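Local coordinates for protein arylamine n-acetyltransferase NAT (Mycobacterium tuberculosis, PDB 4BGF) that probably acetylates arylamines and related substrates, transferring an acetyl group from acetyl-coenzyme A, at residues A7-R11 and L61-R66; D19-L25 and L81-Y86; R87-A93 and H110-T116. All blocks are in the same frame, centred on the assembly; numbering follows the deposited sequence.

Contact 1: residues A7-R11 and L61-R66; sequences AYFDR and LVLRRR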
loop_
_atom_site.group_PDB
_atom_site.type_symbol
_atom_site.label_atom_id
_atom_site.label_comp_id
_atom_site.label_asym_id
_atom_site.label_seq_id
_atom_site.Cartn_x
_atom_site.Cartn_y
_atom_site.Cartn_z
ATOM N N ALA A 7 -9.896 -3.872 17.435
ATOM C CA ALA A 7 -9.876 -4.996 16.527
ATOM C C ALA A 7 -8.779 -4.832 15.504
ATOM O O ALA A 7 -8.206 -5.806 15.041
ATOM C CB ALA A 7 -11.189 -5.133 15.854
ATOM N N TYR A 8 -8.498 -3.587 15.168
ATOM C CA TYR A 8 -7.460 -3.254 14.214
ATOM C C TYR A 8 -6.113 -3.446 14.876
ATOM O O TYR A 8 -5.165 -3.926 14.260
ATOM C CB TYR A 8 -7.635 -1.803 13.740
ATOM C CG TYR A 8 -6.437 -1.286 12.989
ATOM C CD1 TYR A 8 -6.285 -1.541 11.627
ATOM C CD2 TYR A 8 -5.448 -0.562 13.643
ATOM C CE1 TYR A 8 -5.198 -1.092 10.940
ATOM C CE2 TYR A 8 -4.349 -0.103 12.970
ATOM C CZ TYR A 8 -4.214 -0.374 11.613
ATOM O OH TYR A 8 -3.097 0.087 10.928
ATOM N N PHE A 9 -6.024 -3.086 16.150
ATOM C CA PHE A 9 -4.793 -3.277 16.904
ATOM C C PHE A 9 -4.474 -4.747 17.139
ATOM O O PHE A 9 -3.313 -5.121 17.119
ATOM C CB PHE A 9 -4.858 -2.557 18.244
ATOM C CG PHE A 9 -4.760 -1.063 18.145
ATOM C CD1 PHE A 9 -4.215 -0.434 17.035
ATOM C CD2 PHE A 9 -5.235 -0.280 19.183
ATOM C CE1 PHE A 9 -4.134 0.947 16.965
ATOM C CE2 PHE A 9 -5.160 1.100 19.126
ATOM C CZ PHE A 9 -4.612 1.718 18.012
ATOM N N ASP A 10 -5.489 -5.580 17.347
ATOM C CA ASP A 10 -5.253 -7.004 17.574
ATOM C C ASP A 10 -5.110 -7.783 16.257
ATOM O O ASP A 10 -4.687 -8.926 16.260
ATOM C CB ASP A 10 -6.334 -7.615 18.478
ATOM C CG ASP A 10 -6.146 -7.254 19.966
ATOM O OD1 ASP A 10 -6.336 -6.067 20.332
ATOM O OD2 ASP A 10 -5.816 -8.163 20.767
ATOM N N ARG A 11 -5.436 -7.153 15.141
ATOM C CA ARG A 11 -5.199 -7.731 13.818
ATOM C C ARG A 11 -3.719 -7.640 13.508
ATOM O O ARG A 11 -3.081 -8.619 13.145
ATOM C CB ARG A 11 -5.985 -6.946 12.760
ATOM C CG ARG A 11 -5.515 -7.089 11.322
ATOM C CD ARG A 11 -6.195 -8.239 10.590
ATOM N NE ARG A 11 -6.069 -8.103 9.141
ATOM C CZ ARG A 11 -5.263 -8.828 8.366
ATOM N NH1 ARG A 11 -4.482 -9.771 8.878
ATOM N NH2 ARG A 11 -5.252 -8.600 7.053
ATOM N N LEU A 61 -10.207 -5.672 5.622
ATOM C CA LEU A 61 -8.824 -5.779 6.026
ATOM C C LEU A 61 -8.655 -6.201 7.471
ATOM O O LEU A 61 -7.593 -6.663 7.843
ATOM C CB LEU A 61 -8.106 -4.463 5.813
ATOM C CG LEU A 61 -7.560 -4.181 4.416
ATOM C CD1 LEU A 61 -8.670 -4.190 3.446
ATOM C CD2 LEU A 61 -6.911 -2.822 4.394
ATOM N N VAL A 62 -9.674 -6.025 8.304
ATOM C CA VAL A 62 -9.521 -6.423 9.709
ATOM C C VAL A 62 -10.268 -7.691 10.046
ATOM O O VAL A 62 -9.652 -8.654 10.451
ATOM C CB VAL A 62 -9.893 -5.324 10.711
ATOM C CG1 VAL A 62 -9.597 -5.811 12.129
ATOM C CG2 VAL A 62 -9.098 -4.063 10.405
ATOM N N LEU A 63 -11.587 -7.687 9.915
ATOM C CA LEU A 63 -12.340 -8.837 10.326
ATOM C C LEU A 63 -11.975 -10.006 9.454
ATOM O O LEU A 63 -11.665 -11.085 9.956
ATOM C CB LEU A 63 -13.835 -8.590 10.246
ATOM C CG LEU A 63 -14.696 -9.827 10.547
ATOM C CD1 LEU A 63 -14.528 -10.275 12.005
ATOM C CD2 LEU A 63 -16.160 -9.590 10.224
ATOM N N ARG A 64 -12.011 -9.787 8.143
ATOM C CA ARG A 64 -11.965 -10.890 7.218
ATOM C C ARG A 64 -10.560 -11.389 6.976
ATOM O O ARG A 64 -10.377 -12.378 6.278
ATOM C CB ARG A 64 -12.641 -10.530 5.906
ATOM C CG ARG A 64 -14.154 -10.736 5.923
ATOM C CD ARG A 64 -14.864 -9.865 4.916
ATOM N NE ARG A 64 -14.502 -10.179 3.544
ATOM C CZ ARG A 64 -14.711 -9.371 2.514
ATOM N NH1 ARG A 64 -15.272 -8.188 2.725
ATOM N NH2 ARG A 64 -14.354 -9.736 1.289
ATOM N N ARG A 65 -9.586 -10.711 7.576
ATOM C CA ARG A 65 -8.168 -11.037 7.418
ATOM C C ARG A 65 -7.692 -11.046 5.959
ATOM O O ARG A 65 -6.973 -11.948 5.534
ATOM C CB ARG A 65 -7.842 -12.363 8.117
ATOM C CG ARG A 65 -8.031 -12.315 9.654
ATOM C CD ARG A 65 -7.916 -13.702 10.294
ATOM N NE ARG A 65 -6.516 -14.133 10.417
ATOM C CZ ARG A 65 -6.023 -14.859 11.427
ATOM N NH1 ARG A 65 -6.796 -15.271 12.428
ATOM N NH2 ARG A 65 -4.740 -15.183 11.443
ATOM N N ARG A 66 -8.089 -10.013 5.214
ATOM C CA ARG A 66 -7.705 -9.837 3.825
ATOM C C ARG A 66 -6.739 -8.691 3.745
ATOM O O ARG A 66 -6.567 -7.953 4.708
ATOM C CB ARG A 66 -8.920 -9.509 2.967
ATOM C CG ARG A 66 -9.830 -10.670 2.689
ATOM C CD ARG A 66 -9.276 -11.572 1.601
ATOM N NE ARG A 66 -9.034 -10.883 0.337
ATOM C CZ ARG A 66 -9.941 -10.666 -0.615
ATOM N NH1 ARG A 66 -11.196 -11.065 -0.499
ATOM N NH2 ARG A 66 -9.572 -10.035 -1.705
HETATM O O HOH W 1 -3.918 -10.551 5.556
#
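Tyr-8 and Val-62 bring the backbones closest, their CA atoms 5.9 Å apart, where the short helix 5-11 meets the last turn of helix 54-63 and the bend after it. Val-62 supplies the apolar part of the contact. Its CG1 branch, anti to the backbone N (chi1 -176°), presses on the Ala-7 carbonyl and lies 4.1 Å from Ala-7 CB, while CG2 meets the rim of the Tyr-8 ring at CD1, 4.0 Å away and near the ring plane. The phenol beyond packs on helix 70-83, and its hydroxyl bonds to His-32. The Arg-11 chain turns sharply at chi2 (90°), after CB has touched Val-62 CG1, and the guanidinium is thereby brought to Leu-61 O in the last turn of helix 54-63 and Arg-66 O in the bend after it. NE points at Leu-61 O almost straight (166° at the hydrogen); the modelled Arg-11 NE to Leu-61 O distance of 2.5 Å is very short and its exact value doubtful. NH2 adds weak, bent bonds to the same Leu-61 O, at 3.1 Å, and to Arg-66 O, at 2.8 Å. A water at the guanidinium edge accepts from Arg-11 NH2 and reaches weakly to Arg-65 O. Arg-65, which leaves the helix with positive phi, lays its CA over the centre of one guanidinium face, 3.7 Å above the plane. Arg-66 sends its own guanidinium to Glu-39, Asp-42 and Asp-259. One cation thus ties a helix-end carbonyl, Leu-61 O, whose partial negative charge probably suits it, to the following bend, and bonds along the guanidinium edge resist its rotation.

Contact 2: residues D19-L25 and L81-Y86; sequences DPTLDVL and LAELGY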
loop_
_atom_site.group_PDB
_atom_site.type_symbol
_atom_site.label_atom_id
_atom_site.label_comp_id
_atom_site.label_asym_id
_atom_site.label_seq_id
_atom_site.Cartn_x
_atom_site.Cartn_y
_atom_site.Cartn_z
ATOM N N ASP A 19 -1.151 7.671 21.613
ATOM C CA ASP A 19 -1.179 9.121 21.583
ATOM C C ASP A 19 -0.732 9.574 20.186
ATOM O O ASP A 19 0.096 8.926 19.564
ATOM C CB ASP A 19 -0.253 9.658 22.671
ATOM C CG ASP A 19 -0.522 9.021 24.053
ATOM O OD1 ASP A 19 -1.668 9.109 24.564
ATOM O OD2 ASP A 19 0.421 8.416 24.620
ATOM N N PRO A 20 -1.295 10.682 19.682
ATOM C CA PRO A 20 -0.873 11.152 18.362
ATOM C C PRO A 20 0.513 11.792 18.396
ATOM O O PRO A 20 0.655 13.023 18.379
ATOM C CB PRO A 20 -1.935 12.176 18.019
ATOM C CG PRO A 20 -2.309 12.739 19.299
ATOM C CD PRO A 20 -2.281 11.595 20.283
ATOM N N THR A 21 1.525 10.929 18.447
ATOM C CA THR A 21 2.928 11.329 18.480
ATOM C C THR A 21 3.546 10.814 17.174
ATOM O O THR A 21 2.939 10.006 16.486
ATOM C CB THR A 21 3.693 10.676 19.693
ATOM O OG1 THR A 21 4.160 9.375 19.319
ATOM C CG2 THR A 21 2.813 10.508 20.903
ATOM N N LEU A 22 4.761 11.260 16.860
ATOM C CA LEU A 22 5.546 10.729 15.744
ATOM C C LEU A 22 5.874 9.229 15.851
ATOM O O LEU A 22 5.761 8.492 14.867
ATOM C CB LEU A 22 6.856 11.509 15.635
ATOM C CG LEU A 22 7.848 11.116 14.539
ATOM C CD1 LEU A 22 7.192 10.992 13.158
ATOM C CD2 LEU A 22 8.894 12.172 14.489
ATOM N N ASP A 23 6.276 8.784 17.039
ATOM C CA ASP A 23 6.723 7.406 17.233
ATOM C C ASP A 23 5.609 6.389 17.191
ATOM O O ASP A 23 5.791 5.263 16.745
ATOM C CB ASP A 23 7.424 7.298 18.550
ATOM C CG ASP A 23 8.357 8.405 18.745
ATOM O OD1 ASP A 23 7.901 9.469 19.233
ATOM O OD2 ASP A 23 9.514 8.227 18.327
ATOM N N VAL A 24 4.448 6.777 17.664
ATOM C CA VAL A 24 3.294 5.961 17.411
ATOM C C VAL A 24 3.014 5.915 15.889
ATOM O O VAL A 24 2.583 4.899 15.369
ATOM C CB VAL A 24 2.115 6.491 18.216
ATOM C CG1 VAL A 24 0.844 5.810 17.811
ATOM C CG2 VAL A 24 2.388 6.262 19.677
ATOM N N LEU A 25 3.286 6.995 15.173
ATOM C CA LEU A 25 3.022 6.993 13.755
ATOM C C LEU A 25 3.999 6.016 13.088
ATOM O O LEU A 25 3.618 5.226 12.240
ATOM C CB LEU A 25 3.122 8.408 13.167
ATOM C CG LEU A 25 2.841 8.551 11.668
ATOM C CD1 LEU A 25 1.382 8.268 11.324
ATOM C CD2 LEU A 25 3.269 9.915 11.185
ATOM N N LEU A 81 -5.660 6.933 11.973
ATOM C CA LEU A 81 -4.947 8.115 12.453
ATOM C C LEU A 81 -5.868 9.245 12.867
ATOM O O LEU A 81 -5.569 9.978 13.793
ATOM C CB LEU A 81 -3.968 8.618 11.410
ATOM C CG LEU A 81 -2.933 7.595 10.978
ATOM C CD1 LEU A 81 -2.035 8.232 9.990
ATOM C CD2 LEU A 81 -2.142 7.107 12.161
ATOM N N ALA A 82 -6.989 9.381 12.187
ATOM C CA ALA A 82 -7.967 10.382 12.549
ATOM C C ALA A 82 -8.607 10.037 13.884
ATOM O O ALA A 82 -8.730 10.885 14.733
ATOM C CB ALA A 82 -8.986 10.486 11.485
ATOM N N GLU A 83 -8.984 8.782 14.081
ATOM C CA GLU A 83 -9.586 8.324 15.342
ATOM C C GLU A 83 -8.661 8.476 16.546
ATOM O O GLU A 83 -9.112 8.460 17.690
ATOM C CB GLU A 83 -10.010 6.854 15.255
ATOM N N LEU A 84 -7.371 8.624 16.297
ATOM C CA LEU A 84 -6.416 8.748 17.374
ATOM C C LEU A 84 -6.077 10.192 17.685
ATOM O O LEU A 84 -5.365 10.449 18.645
ATOM C CB LEU A 84 -5.147 7.994 17.004
ATOM C CG LEU A 84 -5.232 6.481 17.180
ATOM C CD1 LEU A 84 -3.978 5.888 16.675
ATOM C CD2 LEU A 84 -5.447 6.081 18.608
ATOM N N GLY A 85 -6.561 11.124 16.867
ATOM C CA GLY A 85 -6.215 12.528 17.013
ATOM C C GLY A 85 -5.183 13.103 16.046
ATOM O O GLY A 85 -4.681 14.195 16.285
ATOM N N TYR A 86 -4.869 12.396 14.964
ATOM C CA TYR A 86 -4.008 12.950 13.914
ATOM C C TYR A 86 -4.891 13.740 12.953
ATOM O O TYR A 86 -6.084 13.505 12.884
ATOM C CB TYR A 86 -3.272 11.850 13.134
ATOM C CG TYR A 86 -2.268 11.022 13.918
ATOM C CD1 TYR A 86 -2.680 9.993 14.773
ATOM C CD2 TYR A 86 -0.915 11.236 13.781
ATOM C CE1 TYR A 86 -1.795 9.229 15.449
ATOM C CE2 TYR A 86 -0.012 10.464 14.494
ATOM C CZ TYR A 86 -0.459 9.464 15.318
ATOM O OH TYR A 86 0.433 8.708 16.022
#
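The Tyr-86 ring is sandwiched between Pro-20 and Leu-81. Pro-20 CB stands over one face in a CH-pi contact, 4.0 Å from the centroid and 12° off the normal; Leu-81 CD2 lies against the opposite face, displaced toward the rim. Leu-84 CB and the Leu-81 carbonyl border the ring at its edge. Tyr-86 CG stands anti to its own carbonyl carbon (chi1 -65°), which carries the ring into this slot. At the far end the phenol OH donates to Thr-21 O (2.9 Å), in the plane of that carbonyl, and Val-24 CG1 sits 3.4 Å from the same Tyr-86 OH. Beside this, Leu-25 CD1 fits against both methyls of Leu-81, reaching CD1 at 3.7 Å, the two side chains crossing at about a right angle. Pro-20, the centre of an inverse gamma turn, also rests its ring on the carbonyls of Leu-84 and Gly-85. Thr-21 is the N-cap of helix 22-35, its OG1 accepting from Val-24 N at 3.1 Å along a straight line (178°), while Gly-85, with positive phi, closes helix 70-83 in a Schellman motif. The arrangement is therefore a helix N-terminus packed on a Schellman C-terminus largely around the buried Tyr-86, where helices meet sheet in the arylamine N-acetyltransferase fold.

Contact 3: residues R87-A93 and H110-T116; sequences RVRRFAA and HTLLGVT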
loop_
_atom_site.group_PDB
_atom_site.type_symbol
_atom_site.label_atom_id
_atom_site.label_comp_id
_atom_site.label_asym_id
_atom_site.label_seq_id
_atom_site.Cartn_x
_atom_site.Cartn_y
_atom_site.Cartn_z
ATOM N N ARG A 87 -4.310 14.693 12.233
ATOM C CA ARG A 87 -5.031 15.400 11.182
ATOM C C ARG A 87 -4.653 14.787 9.866
ATOM O O ARG A 87 -3.497 14.837 9.499
ATOM C CB ARG A 87 -4.677 16.877 11.157
ATOM C CG ARG A 87 -5.277 17.630 9.979
ATOM C CD ARG A 87 -6.542 18.328 10.366
ATOM N NE ARG A 87 -6.936 19.327 9.388
ATOM C CZ ARG A 87 -6.243 20.427 9.110
ATOM N NH1 ARG A 87 -5.097 20.689 9.730
ATOM N NH2 ARG A 87 -6.705 21.270 8.199
ATOM N N VAL A 88 -5.629 14.227 9.158
ATOM C CA VAL A 88 -5.377 13.475 7.933
ATOM C C VAL A 88 -5.970 14.140 6.688
ATOM O O VAL A 88 -7.168 14.301 6.584
ATOM C CB VAL A 88 -5.972 12.032 8.035
ATOM C CG1 VAL A 88 -5.566 11.157 6.817
ATOM C CG2 VAL A 88 -5.594 11.354 9.346
ATOM N N ARG A 89 -5.107 14.496 5.740
ATOM C CA ARG A 89 -5.507 14.999 4.432
ATOM C C ARG A 89 -5.155 13.951 3.380
ATOM O O ARG A 89 -4.014 13.546 3.276
ATOM C CB ARG A 89 -4.757 16.294 4.144
ATOM C CG ARG A 89 -5.119 17.452 5.082
ATOM C CD ARG A 89 -4.633 18.779 4.583
ATOM N NE ARG A 89 -3.188 18.964 4.708
ATOM C CZ ARG A 89 -2.571 19.420 5.799
ATOM N NH1 ARG A 89 -3.257 19.728 6.895
ATOM N NH2 ARG A 89 -1.250 19.564 5.798
ATOM N N ARG A 90 -6.119 13.502 2.594
ATOM C CA ARG A 90 -5.824 12.486 1.590
ATOM C C ARG A 90 -5.415 13.096 0.237
ATOM O O ARG A 90 -6.102 13.982 -0.278
ATOM C CB ARG A 90 -7.043 11.605 1.424
ATOM C CG ARG A 90 -7.348 10.830 2.651
ATOM C CD ARG A 90 -8.744 10.304 2.625
ATOM N NE ARG A 90 -9.088 9.553 3.829
ATOM C CZ ARG A 90 -8.671 8.324 4.110
ATOM N NH1 ARG A 90 -7.849 7.678 3.310
ATOM N NH2 ARG A 90 -9.072 7.744 5.208
ATOM N N PHE A 91 -4.318 12.576 -0.342
ATOM C CA PHE A 91 -3.739 13.073 -1.601
ATOM C C PHE A 91 -3.889 12.063 -2.727
ATOM O O PHE A 91 -3.970 10.860 -2.470
ATOM C CB PHE A 91 -2.232 13.348 -1.437
ATOM C CG PHE A 91 -1.905 14.386 -0.392
ATOM C CD1 PHE A 91 -2.746 15.484 -0.179
ATOM C CD2 PHE A 91 -0.771 14.260 0.387
ATOM C CE1 PHE A 91 -2.448 16.435 0.778
ATOM C CE2 PHE A 91 -0.464 15.201 1.356
ATOM C CZ PHE A 91 -1.311 16.285 1.554
ATOM N N ALA A 92 -3.928 12.554 -3.970
ATOM C CA ALA A 92 -3.941 11.705 -5.164
ATOM C C ALA A 92 -2.560 11.688 -5.812
ATOM O O ALA A 92 -1.820 12.651 -5.688
ATOM C CB ALA A 92 -4.948 12.208 -6.139
ATOM N N ALA A 93 -2.209 10.608 -6.497
ATOM C CA ALA A 93 -0.900 10.518 -7.145
ATOM C C ALA A 93 -0.886 9.686 -8.441
ATOM O O ALA A 93 -1.688 8.776 -8.613
ATOM C CB ALA A 93 0.087 9.956 -6.151
ATOM N N HIS A 110 -3.292 6.455 -7.680
ATOM C CA HIS A 110 -2.667 6.245 -6.399
ATOM C C HIS A 110 -3.130 7.310 -5.368
ATOM O O HIS A 110 -3.514 8.412 -5.726
ATOM C CB HIS A 110 -1.147 6.230 -6.541
ATOM C CG HIS A 110 -0.445 5.900 -5.268
ATOM N ND1 HIS A 110 -0.638 4.708 -4.611
ATOM C CD2 HIS A 110 0.409 6.623 -4.511
ATOM C CE1 HIS A 110 0.083 4.698 -3.509
ATOM N NE2 HIS A 110 0.732 5.841 -3.428
ATOM N N THR A 111 -3.122 6.939 -4.101
ATOM C CA THR A 111 -3.510 7.826 -3.049
ATOM C C THR A 111 -2.576 7.572 -1.891
ATOM O O THR A 111 -2.201 6.427 -1.639
ATOM C CB THR A 111 -4.991 7.611 -2.653
ATOM O OG1 THR A 111 -5.415 8.642 -1.746
ATOM C CG2 THR A 111 -5.209 6.282 -2.022
ATOM N N LEU A 112 -2.154 8.649 -1.243
ATOM C CA LEU A 112 -1.365 8.593 -0.024
ATOM C C LEU A 112 -1.977 9.605 0.999
ATOM O O LEU A 112 -3.054 10.151 0.762
ATOM C CB LEU A 112 0.098 8.945 -0.329
ATOM C CG LEU A 112 0.351 10.354 -0.905
ATOM C CD1 LEU A 112 1.687 10.829 -0.536
ATOM C CD2 LEU A 112 0.166 10.462 -2.435
ATOM N N LEU A 113 -1.276 9.864 2.104
ATOM C CA LEU A 113 -1.770 10.723 3.198
ATOM C C LEU A 113 -0.763 11.779 3.547
ATOM O O LEU A 113 0.433 11.531 3.469
ATOM C CB LEU A 113 -2.003 9.933 4.485
ATOM C CG LEU A 113 -2.818 8.670 4.322
ATOM C CD1 LEU A 113 -2.884 7.959 5.669
ATOM C CD2 LEU A 113 -4.194 8.981 3.730
ATOM N N GLY A 114 -1.262 12.947 3.962
ATOM C CA GLY A 114 -0.452 13.981 4.589
ATOM C C GLY A 114 -0.947 14.203 6.011
ATOM O O GLY A 114 -2.062 14.667 6.200
ATOM N N VAL A 115 -0.112 13.886 6.997
ATOM C CA VAL A 115 -0.542 13.776 8.383
ATOM C C VAL A 115 0.156 14.834 9.239
ATOM O O VAL A 115 1.351 15.053 9.080
ATOM C CB VAL A 115 -0.281 12.321 8.930
ATOM C CG1 VAL A 115 -0.252 12.257 10.445
ATOM C CG2 VAL A 115 -1.326 11.354 8.377
ATOM N N THR A 116 -0.612 15.517 10.098
ATOM C CA THR A 116 -0.049 16.331 11.172
ATOM C C THR A 116 -0.567 15.827 12.513
ATOM O O THR A 116 -1.484 15.014 12.568
ATOM C CB THR A 116 -0.338 17.839 11.031
ATOM O OG1 THR A 116 -1.748 18.070 10.994
ATOM C CG2 THR A 116 0.313 18.377 9.781
HETATM O O HOH W 2 -6.466 7.573 0.628
#
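Arg-87 opens an antiparallel pairing with Thr-116, each backbone N bonding to the other's carbonyl, and its CB packs 3.2 Å from Thr-116 OG1 as the two side chains run alongside. Val-88 turns to the other face of the sheet, where its CG1 meets Leu-113 CD2 at 4.0 Å. Arg-89 comes back to the first face and pairs with Gly-114, whose N reaches Arg-89 O at 2.9 Å; Arg-89 NH1 lies over one face of the Arg-87 guanidinium, offset toward the rim. Arg-90 stretches out beside Leu-113, CG to CD2 3.8 Å, and a water links its NH1 to Thr-111 OG1. Its guanidinium is gripped further by the carbonyls of Asn-74 and Gly-75 on helix 70-83 and makes a cation-pi contact with Tyr-79. Phe-91 swings its ring over the backbone of Gly-114, which has no side chain, with CE2 3.5 Å from Gly-114 CA. Phe-91 O takes two donors from opposite faces of its plane: one is Leu-112 N. The other, Thr-111 OG1, lies 2.7 Å from Phe-91 O, held beside its own carbonyl carbon by a chi1 of -171°. Ala-92 faces Thr-111 in a non-hydrogen-bonded pair, and its CA makes a bent CA-H...O contact with His-110 O. Ala-93 ends the walk with its N bonded to His-110 O and its CB 3.7 Å from His-110 CD2 at the imidazole edge. Backbone pairing and this methyl probably help to hold His-110, whose NE2 bonds to Asp-127 and whose side chain touches Cys-70, consistent with the Cys-His-Asp triad of the family.

In the fold
Along the chain contacts 1 and 2 interleave, their segments alternating, and contact 3 follows both. The first two sew the N-terminal helices 5-11 and 22-35 onto the consecutive helices 54-63 and 70-83; their centres lie 19 Å apart. Helix 70-83 is followed after a short turn by strand 87-95, and contacts 2 and 3 touch, with centres 14 Å apart: Tyr-86 CD2 packs 3.6 Å from Val-115 CG1, and Leu-81 also leans on Val-115. Contact 1, about 22 Å from contact 3 between centres, does not reach the sheet pairing. The helix and strand that meet here, 70-83 and 110-116, carry Cys-70 and His-110, probable members of a Cys-His-Asp triad, at their other ends.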